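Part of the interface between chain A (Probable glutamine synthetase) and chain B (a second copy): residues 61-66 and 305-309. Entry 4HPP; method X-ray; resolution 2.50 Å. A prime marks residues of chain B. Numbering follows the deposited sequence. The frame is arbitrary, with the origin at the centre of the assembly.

Chain A, residues 61-66: GSHGDL
Chain B (305-309) LRNRE

Two stretches without regular helix or strand, 61-66 of chain A and 305-309 of chain B, cross with their touching parts running about 100° apart, burying 229 Å² in all. Ser62 CA lies 4.1 Å from Asn307′ CA, and Gly64 CA lies 5.1 Å from Arg306′ CA. Ser62 has phi/psi 71/-82 and His63 -8/141; beyond them, Gly64 (-67/140) and Asp65 (-71/164) are extended. In chain B, Arg306′ has -107/-53, Asn307′ -126/165 and Arg308′ -110/39. A weak hydrogen bond from His63 N to Gly61 O (2.9 Å) spans the bend.

The one salt bridge across the stretches joins Asp65 OD2 to Arg308′ NH2 at 2.7 Å. Asp65 points its CA-to-CB bond toward chain B and adopts p (chi1 58°, chi2 -23°). Arg308′ starts sideways, but m, t, t torsions (-56°, 160°, -164°) extend its chain until the guanidinium meets the carboxylate near its plane, at the edge, where its N-H groups point.

The closest approach of Ser62 to Asn307′ is between Ser62 CA and Asn307′ CB, at 3.4 Å; Ser62 CB lies 3.9 Å from that same CB. Ser62 is t (166°); Asn307′ is p (60°), its OD1 accepting from Glu309′ N at 3.3 Å. Less comfortably, Ser62 O and Arg306′ O, both acceptors, sit 2.5 Å apart. Arg306′, with chi1 -16° and chi2 131° between wells, starts sideways and its end leads away; the CA-to-CB bond of His63 points away from chain B (m, -75°).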

# COMPACT_ATOMS: atom_id res chain seq x y z
N GLY A 61 -40.37 -29.40 17.70
CA GLY A 61 -41.27 -28.53 16.94
C GLY A 61 -42.56 -28.23 17.71
O GLY A 61 -43.05 -29.08 18.46
N SER A 62 -43.10 -27.03 17.51
CA SER A 62 -44.17 -26.49 18.37
C SER A 62 -43.61 -26.13 19.75
O SER A 62 -43.28 -24.96 19.98
CB SER A 62 -45.38 -27.44 18.48
OG SER A 62 -46.22 -27.05 19.55
N HIS A 63 -43.50 -27.14 20.61
CA HIS A 63 -43.08 -27.02 22.03
C HIS A 63 -42.57 -25.65 22.47
O HIS A 63 -41.86 -24.93 21.72
CB HIS A 63 -42.09 -28.15 22.45
CG HIS A 63 -42.73 -29.54 22.67
ND1 HIS A 63 -44.02 -29.71 23.05
CD2 HIS A 63 -42.18 -30.82 22.59
CE1 HIS A 63 -44.29 -31.03 23.18
NE2 HIS A 63 -43.16 -31.71 22.89
N GLY A 64 -42.94 -25.28 23.71
CA GLY A 64 -42.69 -23.96 24.28
C GLY A 64 -41.21 -23.74 24.50
O GLY A 64 -40.51 -24.67 24.90
N ASP A 65 -40.74 -22.52 24.22
CA ASP A 65 -39.32 -22.13 24.36
C ASP A 65 -38.69 -22.00 25.80
O ASP A 65 -39.41 -21.95 26.80
CB ASP A 65 -38.97 -20.96 23.41
CG ASP A 65 -39.81 -19.71 23.65
OD1 ASP A 65 -40.94 -19.81 24.20
OD2 ASP A 65 -39.33 -18.63 23.24
N LEU A 66 -37.36 -21.98 25.87
CA LEU A 66 -36.59 -22.17 27.11
C LEU A 66 -35.84 -20.92 27.58
O LEU A 66 -35.76 -19.93 26.87
CB LEU A 66 -35.54 -23.27 26.87
CG LEU A 66 -35.93 -24.68 26.45
CD1 LEU A 66 -34.77 -25.39 25.79
CD2 LEU A 66 -36.40 -25.48 27.64
N LEU B 305 -49.67 -20.25 21.69
CA LEU B 305 -48.93 -20.02 22.92
C LEU B 305 -47.57 -20.64 22.61
O LEU B 305 -46.52 -20.20 23.07
CB LEU B 305 -49.64 -20.76 24.08
CG LEU B 305 -49.28 -20.60 25.55
CD1 LEU B 305 -49.16 -19.15 26.00
CD2 LEU B 305 -50.29 -21.32 26.44
N ARG B 306 -47.64 -21.58 21.67
CA ARG B 306 -46.86 -22.80 21.63
C ARG B 306 -45.78 -22.76 20.57
O ARG B 306 -44.61 -23.00 20.85
CB ARG B 306 -47.82 -23.96 21.31
CG ARG B 306 -49.31 -23.62 21.51
CD ARG B 306 -50.21 -24.00 20.33
NE ARG B 306 -51.52 -23.37 20.46
CZ ARG B 306 -52.57 -23.56 19.66
NH1 ARG B 306 -52.50 -24.39 18.62
NH2 ARG B 306 -53.70 -22.91 19.92
N ASN B 307 -46.20 -22.45 19.35
CA ASN B 307 -45.34 -22.57 18.17
C ASN B 307 -45.22 -21.30 17.33
O ASN B 307 -46.03 -20.37 17.45
CB ASN B 307 -45.80 -23.75 17.30
CG ASN B 307 -47.23 -23.58 16.80
OD1 ASN B 307 -47.52 -22.66 16.04
ND2 ASN B 307 -48.12 -24.49 17.21
N ARG B 308 -44.22 -21.29 16.46
CA ARG B 308 -44.00 -20.18 15.54
C ARG B 308 -44.31 -20.60 14.10
O ARG B 308 -43.60 -20.27 13.16
CB ARG B 308 -42.57 -19.69 15.66
CG ARG B 308 -42.18 -19.29 17.06
CD ARG B 308 -40.68 -19.29 17.23
NE ARG B 308 -40.35 -19.27 18.66
CZ ARG B 308 -39.27 -18.71 19.20
NH1 ARG B 308 -38.37 -18.10 18.44
NH2 ARG B 308 -39.11 -18.77 20.51
N GLU B 309 -45.37 -21.38 13.96
CA GLU B 309 -46.05 -21.46 12.68
C GLU B 309 -47.30 -20.54 12.79
O GLU B 309 -48.07 -20.40 11.83
CB GLU B 309 -46.43 -22.91 12.34
CG GLU B 309 -45.27 -23.86 12.02
CD GLU B 309 -45.75 -25.28 11.68
OE1 GLU B 309 -45.44 -25.74 10.57
OE2 GLU B 309 -46.45 -25.93 12.51